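PDB 1T6C: exopolyphosphatase from Aquifex aeolicus, which probably hydrolyses phosphoanhydride bonds, as in inorganic polyphosphate or guanosine pentaphosphate, like other members of the Ppx/GppA phosphatase family. Local coordinates for residues V143-G147 and G148-Y152; E115-T118 and P119-G123. All coordinates share one frame; numbering follows the deposited sequence.

How the interactions relate
Interaction 2 comes first along the chain: strand 114-116, an outermost strand of the five-stranded sheet, leads into helix 119-133, and that helix is followed by strand 139-146, where interaction 1 begins. Interaction 1 belongs to the six-stranded sheet, so the helix carries the chain from one sheet of this actin-like fold to the other. The two centres are 12 Å apart, and the contacts touch directly where Glu151 CG packs 3.3 Å from Pro119 O and more loosely on Gly123 CA. The first turn of the helix thus lies against the hairpin that binds calcium, bringing the side chain of Glu122 to about 5 Å from that ion.

Interaction 1 of 2, residues V143-G147 and G148-Y152; sequences VDQGG and GSTEY. With CA (calcium ion), chain C.
The flat groups lie on the two faces of the hairpin: the Tyr152 ring beside Val143 on one, the carboxylates of Asp144 and Glu151 on the other, with the calcium ion. Val143 CG2 meets the ring obliquely, 3.7 Å from CE2; helix 274-288 covers this face, and its Thr284 OG1 is hydrogen-bonded to Tyr152 OH. Antiparallel strands 143-146 and 149-152 are joined by a type I' turn from Gly146 to Ser149, a glycine-rich tip that probably corresponds to the second phosphate-binding loop of actin-like folds. A straight bond of 2.9 Å (167° at the hydrogen) runs from Asp144 N to Glu151 O. On the calcium face, Glu151 OE1 binds the ion at 2.7 Å; a bend at chi2 (70°) curls the chain back to it. Backbone oxygens of Asp144, Gly146 and Ser149 bind it too, and the metal holds Gly146 O and Ser149 O just 3.0 Å apart. The Asp144 carboxylate takes part through water: water 2, itself a calcium ligand, donates to OD1 at 2.9 Å. On Glu151, OE2 is also hydrogen-bonded to Ser165 OG, and its syn lone pair receives Ser149 OG at 2.5 Å.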
ATOM      1  N   VAL A 143       6.430  -0.221  -7.704  1.00 10.56           N
ATOM      2  CA  VAL A 143       6.814   0.785  -6.717  1.00 11.39           C
ATOM      3  C   VAL A 143       5.626   1.020  -5.808  1.00 11.19           C
ATOM      4  O   VAL A 143       4.635   1.621  -6.213  1.00 11.11           O
ATOM      5  CB  VAL A 143       7.237   2.097  -7.398  1.00 11.67           C
ATOM      6  CG1 VAL A 143       7.630   3.144  -6.365  1.00 12.32           C
ATOM      7  CG2 VAL A 143       8.363   1.857  -8.345  1.00 13.35           C
ATOM      8  N   ASP A 144       5.708   0.516  -4.590  1.00 10.93           N
ATOM      9  CA  ASP A 144       4.560   0.509  -3.674  1.00 12.60           C
ATOM     10  C   ASP A 144       4.826   1.382  -2.452  1.00 12.51           C
ATOM     11  O   ASP A 144       5.522   0.995  -1.487  1.00 11.94           O
ATOM     12  CB  ASP A 144       4.239  -0.909  -3.252  1.00 13.08           C
ATOM     13  CG  ASP A 144       2.961  -1.019  -2.492  1.00 17.75           C
ATOM     14  OD1 ASP A 144       2.267   0.013  -2.176  1.00 20.29           O
ATOM     15  OD2 ASP A 144       2.591  -2.168  -2.147  1.00 21.36           O
ATOM     16  N   GLN A 145       4.238   2.570  -2.489  1.00 11.45           N
ATOM     17  CA  GLN A 145       4.426   3.565  -1.460  1.00 11.97           C
ATOM     18  C   GLN A 145       3.256   3.541  -0.497  1.00 11.54           C
ATOM     19  O   GLN A 145       2.099   3.609  -0.902  1.00 11.77           O
ATOM     20  CB  GLN A 145       4.575   4.964  -2.092  1.00 11.18           C
ATOM     21  CG  GLN A 145       4.598   6.088  -1.059  1.00 12.91           C
ATOM     22  CD  GLN A 145       3.238   6.609  -0.699  1.00 14.55           C
ATOM     23  OE1 GLN A 145       2.427   6.916  -1.572  1.00 13.94           O
ATOM     24  NE2 GLN A 145       2.950   6.706   0.616  1.00 14.20           N
ATOM     25  N   GLY A 146       3.569   3.457   0.798  1.00 10.74           N
ATOM     26  CA  GLY A 146       2.578   3.392   1.861  1.00 11.17           C
ATOM     27  C   GLY A 146       3.068   2.776   3.152  1.00 10.94           C
ATOM     28  O   GLY A 146       3.962   1.922   3.167  1.00 12.04           O
ATOM     29  N   GLY A 147       2.456   3.205   4.253  1.00 11.80           N
ATOM     30  CA  GLY A 147       2.660   2.580   5.553  1.00 12.78           C
ATOM     31  C   GLY A 147       4.040   2.746   6.131  1.00 12.36           C
ATOM     32  O   GLY A 147       4.521   1.867   6.861  1.00 13.21           O
ATOM     33  N   GLY A 148       4.723   3.815   5.726  1.00 12.11           N
ATOM     34  CA  GLY A 148       6.053   4.120   6.200  1.00 12.77           C
ATOM     35  C   GLY A 148       7.214   3.680   5.336  1.00 11.71           C
ATOM     36  O   GLY A 148       8.373   3.872   5.708  1.00 11.92           O
ATOM     37  N   SER A 149       6.923   3.136   4.158  1.00 11.84           N
ATOM     38  CA  SER A 149       7.971   2.682   3.281  1.00 11.24           C
ATOM     39  C   SER A 149       7.543   2.668   1.823  1.00 10.64           C
ATOM     40  O   SER A 149       6.371   2.737   1.492  1.00 11.07           O
ATOM     41  CB  SER A 149       8.430   1.276   3.660  1.00 12.54           C
ATOM     42  OG  SER A 149       7.430   0.289   3.341  1.00 12.87           O
ATOM     43  N   THR A 150       8.534   2.561   0.952  1.00 11.19           N
ATOM     44  CA  THR A 150       8.300   2.326  -0.435  1.00 10.36           C
ATOM     45  C   THR A 150       9.112   1.124  -0.856  1.00 10.96           C
ATOM     46  O   THR A 150      10.360   1.109  -0.690  1.00 11.50           O
ATOM     47  CB  THR A 150       8.638   3.563  -1.293  1.00 11.54           C
ATOM     48  OG1 THR A 150       7.760   4.658  -0.979  1.00 10.60           O
ATOM     49  CG2 THR A 150       8.330   3.273  -2.729  1.00 11.78           C
ATOM     50  N   GLU A 151       8.412   0.106  -1.361  1.00 10.79           N
ATOM     51  CA  GLU A 151       9.062  -1.075  -1.854  1.00 11.11           C
ATOM     52  C   GLU A 151       9.251  -0.968  -3.363  1.00 10.58           C
ATOM     53  O   GLU A 151       8.360  -0.492  -4.075  1.00 11.22           O
ATOM     54  CB  GLU A 151       8.272  -2.335  -1.585  1.00 12.07           C
ATOM     55  CG  GLU A 151       8.386  -2.825  -0.171  1.00 13.35           C
ATOM     56  CD  GLU A 151       7.681  -1.925   0.827  1.00 14.18           C
ATOM     57  OE1 GLU A 151       6.480  -1.724   0.667  1.00 15.12           O
ATOM     58  OE2 GLU A 151       8.351  -1.403   1.733  1.00 16.64           O
ATOM     59  N   TYR A 152      10.413  -1.430  -3.801  1.00 10.44           N
ATOM     60  CA  TYR A 152      10.756  -1.568  -5.213  1.00  9.09           C
ATOM     61  C   TYR A 152      10.896  -3.063  -5.518  1.00  9.77           C
ATOM     62  O   TYR A 152      11.822  -3.711  -5.023  1.00  9.53           O
ATOM     63  CB  TYR A 152      12.080  -0.822  -5.519  1.00  9.12           C
ATOM     64  CG  TYR A 152      11.896   0.666  -5.421  1.00  8.87           C
ATOM     65  CD1 TYR A 152      11.828   1.286  -4.160  1.00  9.55           C
ATOM     66  CD2 TYR A 152      11.700   1.443  -6.544  1.00  9.02           C
ATOM     67  CE1 TYR A 152      11.575   2.648  -4.050  1.00 10.79           C
ATOM     68  CE2 TYR A 152      11.427   2.794  -6.448  1.00 11.19           C
ATOM     69  CZ  TYR A 152      11.380   3.395  -5.216  1.00 11.26           C
ATOM     70  OH  TYR A 152      11.079   4.730  -5.099  1.00 13.92           O
TER
HETATM   71 CA    CA C 502       4.960   0.396   1.267  1.00 14.37          CA
HETATM   72  O   HOH W   1       4.546  -3.474  -0.630  1.00 20.23           O
HETATM   73  O   HOH W   2       2.302  -0.066   0.708  1.00 19.49           O
HETATM   74  O   HOH W   3       5.285  -0.144   5.114  1.00 10.17           O
HETATM   75  O   HOH W   4       5.008  -1.769   2.994  1.00 20.40           O

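Interaction 2 of 2, residues E115-T118 and P119-G123; sequences EVIT and PEQEG
The N-terminus of helix 119-133 is capped by Thr118, whose hydroxyl takes the place of a missing helical acceptor. Thr118 OG1 receives the backbone N-H of Gln121 at 3.0 Å, with 157° at the hydrogen. Its first torsion (chi1 60°) sets the hydroxyl between the backbone N and the carbonyl carbon, from where it reaches over the opening turn. The carbonyl of the same threonine starts the regular helical pattern: Glu122 N donates to Thr118 O at 2.9 Å. Pro119 follows directly, in the first turn, where its lack of an N-H costs no helical bond. The bent chain of Glu120 brings its OE1 back to within 3.4 Å of Thr118 CB.

In the actin-like fold this is the joint between strand 114-116, at the edge of the five-stranded sheet, and the helix leading to the next sheet. Ile117 fills the angle between the two. Its CD1 tip touches Glu122 CG at 3.6 Å, the two side chains crossing at about a right angle, while CB backs onto Gln121 CG at 3.9 Å. Leu300 of helix 300-313 touches both Ile117 and Glu122. With an alanine here, the CD1 contact to Glu122 CG would go, and the glutamate chain beside Leu300 is likely to be freer to shift.

Two waters bridge polar atoms across the joint. Water 6 donates to Ile117 O at 2.8 Å and to Glu122 OE2. Gln121 is modelled in two conformers; in the one described, Arg124 NH1 is hydrogen-bonded to OE1, while NE2 donates to water 5, which in turn donates to Glu115 OE1 at 2.6 Å; that same oxygen forms a salt bridge with Lys86 NZ.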
ATOM      1  N   GLU A 115       0.112 -14.079  10.326  1.00 12.63           N
ATOM      2  CA  GLU A 115       1.534 -14.066  10.060  1.00 13.48           C
ATOM      3  C   GLU A 115       2.049 -12.639  10.029  1.00 13.93           C
ATOM      4  O   GLU A 115       1.540 -11.828   9.292  1.00 12.47           O
ATOM      5  CB  GLU A 115       1.834 -14.709   8.718  1.00 13.44           C
ATOM      6  CG  GLU A 115       3.336 -14.811   8.517  1.00 15.85           C
ATOM      7  CD  GLU A 115       3.734 -15.314   7.154  1.00 19.43           C
ATOM      8  OE1 GLU A 115       2.863 -15.488   6.258  1.00 22.57           O
ATOM      9  OE2 GLU A 115       4.961 -15.498   6.986  1.00 21.12           O
ATOM     10  N   VAL A 116       3.059 -12.348  10.848  1.00 14.85           N
ATOM     11  CA  VAL A 116       3.775 -11.080  10.776  1.00 15.06           C
ATOM     12  C   VAL A 116       4.702 -11.145   9.583  1.00 13.86           C
ATOM     13  O   VAL A 116       5.536 -12.033   9.477  1.00 15.28           O
ATOM     14  CB  VAL A 116       4.567 -10.767  12.067  1.00 17.07           C
ATOM     15  CG1 VAL A 116       5.317  -9.470  11.926  1.00 17.20           C
ATOM     16  CG2 VAL A 116       3.637 -10.696  13.217  1.00 18.89           C
ATOM     17  N   ILE A 117       4.500 -10.245   8.633  1.00 12.40           N
ATOM     18  CA  ILE A 117       5.290 -10.242   7.420  1.00 12.49           C
ATOM     19  C   ILE A 117       6.170  -8.991   7.338  1.00 11.78           C
ATOM     20  O   ILE A 117       5.869  -7.950   7.948  1.00 12.11           O
ATOM     21  CB  ILE A 117       4.436 -10.391   6.143  1.00 11.84           C
ATOM     22  CG1 ILE A 117       3.457  -9.227   5.978  1.00 12.04           C
ATOM     23  CG2 ILE A 117       3.673 -11.733   6.161  1.00 12.89           C
ATOM     24  CD1 ILE A 117       2.749  -9.231   4.598  1.00 10.89           C
ATOM     25  N   THR A 118       7.285  -9.127   6.619  1.00 11.43           N
ATOM     26  CA  THR A 118       8.212  -8.023   6.424  1.00 11.38           C
ATOM     27  C   THR A 118       7.694  -7.082   5.329  1.00 11.62           C
ATOM     28  O   THR A 118       6.831  -7.469   4.557  1.00 10.45           O
ATOM     29  CB  THR A 118       9.561  -8.523   5.991  1.00 12.29           C
ATOM     30  OG1 THR A 118       9.416  -9.233   4.748  1.00 11.46           O
ATOM     31  CG2 THR A 118      10.122  -9.525   6.981  1.00 13.23           C
ATOM     32  N   PRO A 119       8.206  -5.859   5.280  1.00 12.45           N
ATOM     33  CA  PRO A 119       7.870  -4.929   4.193  1.00 12.63           C
ATOM     34  C   PRO A 119       8.235  -5.505   2.842  1.00 12.00           C
ATOM     35  O   PRO A 119       7.535  -5.316   1.855  1.00 12.88           O
ATOM     36  CB  PRO A 119       8.675  -3.673   4.564  1.00 13.70           C
ATOM     37  CG  PRO A 119       8.826  -3.787   6.024  1.00 15.49           C
ATOM     38  CD  PRO A 119       9.073  -5.208   6.276  1.00 11.96           C
ATOM     39  N   GLU A 120       9.330  -6.257   2.787  1.00 12.12           N
ATOM     40  CA  GLU A 120       9.722  -6.935   1.554  1.00 11.78           C
ATOM     41  C   GLU A 120       8.649  -7.927   1.115  1.00 11.61           C
ATOM     42  O   GLU A 120       8.283  -7.991  -0.063  1.00 10.75           O
ATOM     43  CB  GLU A 120      11.055  -7.645   1.733  1.00 12.29           C
ATOM     44  CG  GLU A 120      12.235  -6.702   1.911  1.00 14.95           C
ATOM     45  CD  GLU A 120      12.471  -6.183   3.334  1.00 18.19           C
ATOM     46  OE1 GLU A 120      11.750  -6.557   4.295  1.00 17.26           O
ATOM     47  OE2 GLU A 120      13.419  -5.346   3.515  1.00 18.42           O
ATOM     48  N   GLN A 121       8.141  -8.715   2.047  1.00 10.89           N
ATOM     49  CA  GLN A 121       7.099  -9.695   1.764  1.00 10.70           C
ATOM     50  C   GLN A 121       5.813  -9.004   1.350  1.00 10.43           C
ATOM     51  O   GLN A 121       5.132  -9.489   0.477  1.00 10.99           O
ATOM     52  CB  GLN A 121       6.843 -10.573   3.012  1.00 11.41           C
ATOM     53  CG  GLN A 121       5.901 -11.711   2.773  1.00 11.83           C
ATOM     54  CD  GLN A 121       6.510 -12.897   1.999  0.70 17.38           C
ATOM     55  OE1 GLN A 121       7.520 -12.756   1.305  0.70 16.03           O
ATOM     56  NE2 GLN A 121       5.893 -14.080   2.149  0.70 19.24           N
ATOM     57  N   GLU A 122       5.481  -7.867   1.966  1.00 10.28           N
ATOM     58  CA  GLU A 122       4.340  -7.064   1.502  1.00 10.73           C
ATOM     59  C   GLU A 122       4.524  -6.730   0.029  1.00 10.37           C
ATOM     60  O   GLU A 122       3.594  -6.807  -0.777  1.00 10.95           O
ATOM     61  CB  GLU A 122       4.196  -5.752   2.274  1.00 10.30           C
ATOM     62  CG  GLU A 122       3.781  -5.899   3.703  1.00 11.23           C
ATOM     63  CD  GLU A 122       3.529  -4.536   4.328  1.00 15.97           C
ATOM     64  OE1 GLU A 122       3.011  -3.636   3.620  1.00 16.22           O
ATOM     65  OE2 GLU A 122       3.847  -4.367   5.523  1.00 25.06           O
ATOM     66  N   GLY A 123       5.746  -6.355  -0.320  1.00 10.97           N
ATOM     67  CA  GLY A 123       6.100  -6.060  -1.702  1.00  9.94           C
ATOM     68  C   GLY A 123       5.908  -7.244  -2.645  1.00 10.04           C
ATOM     69  O   GLY A 123       5.368  -7.104  -3.765  1.00 10.98           O
TER
HETATM   70  O   HOH W   5       3.517 -14.831   3.788  1.00 22.18           O
HETATM   71  O   HOH W   6       5.507  -5.320   7.140  1.00 17.01           O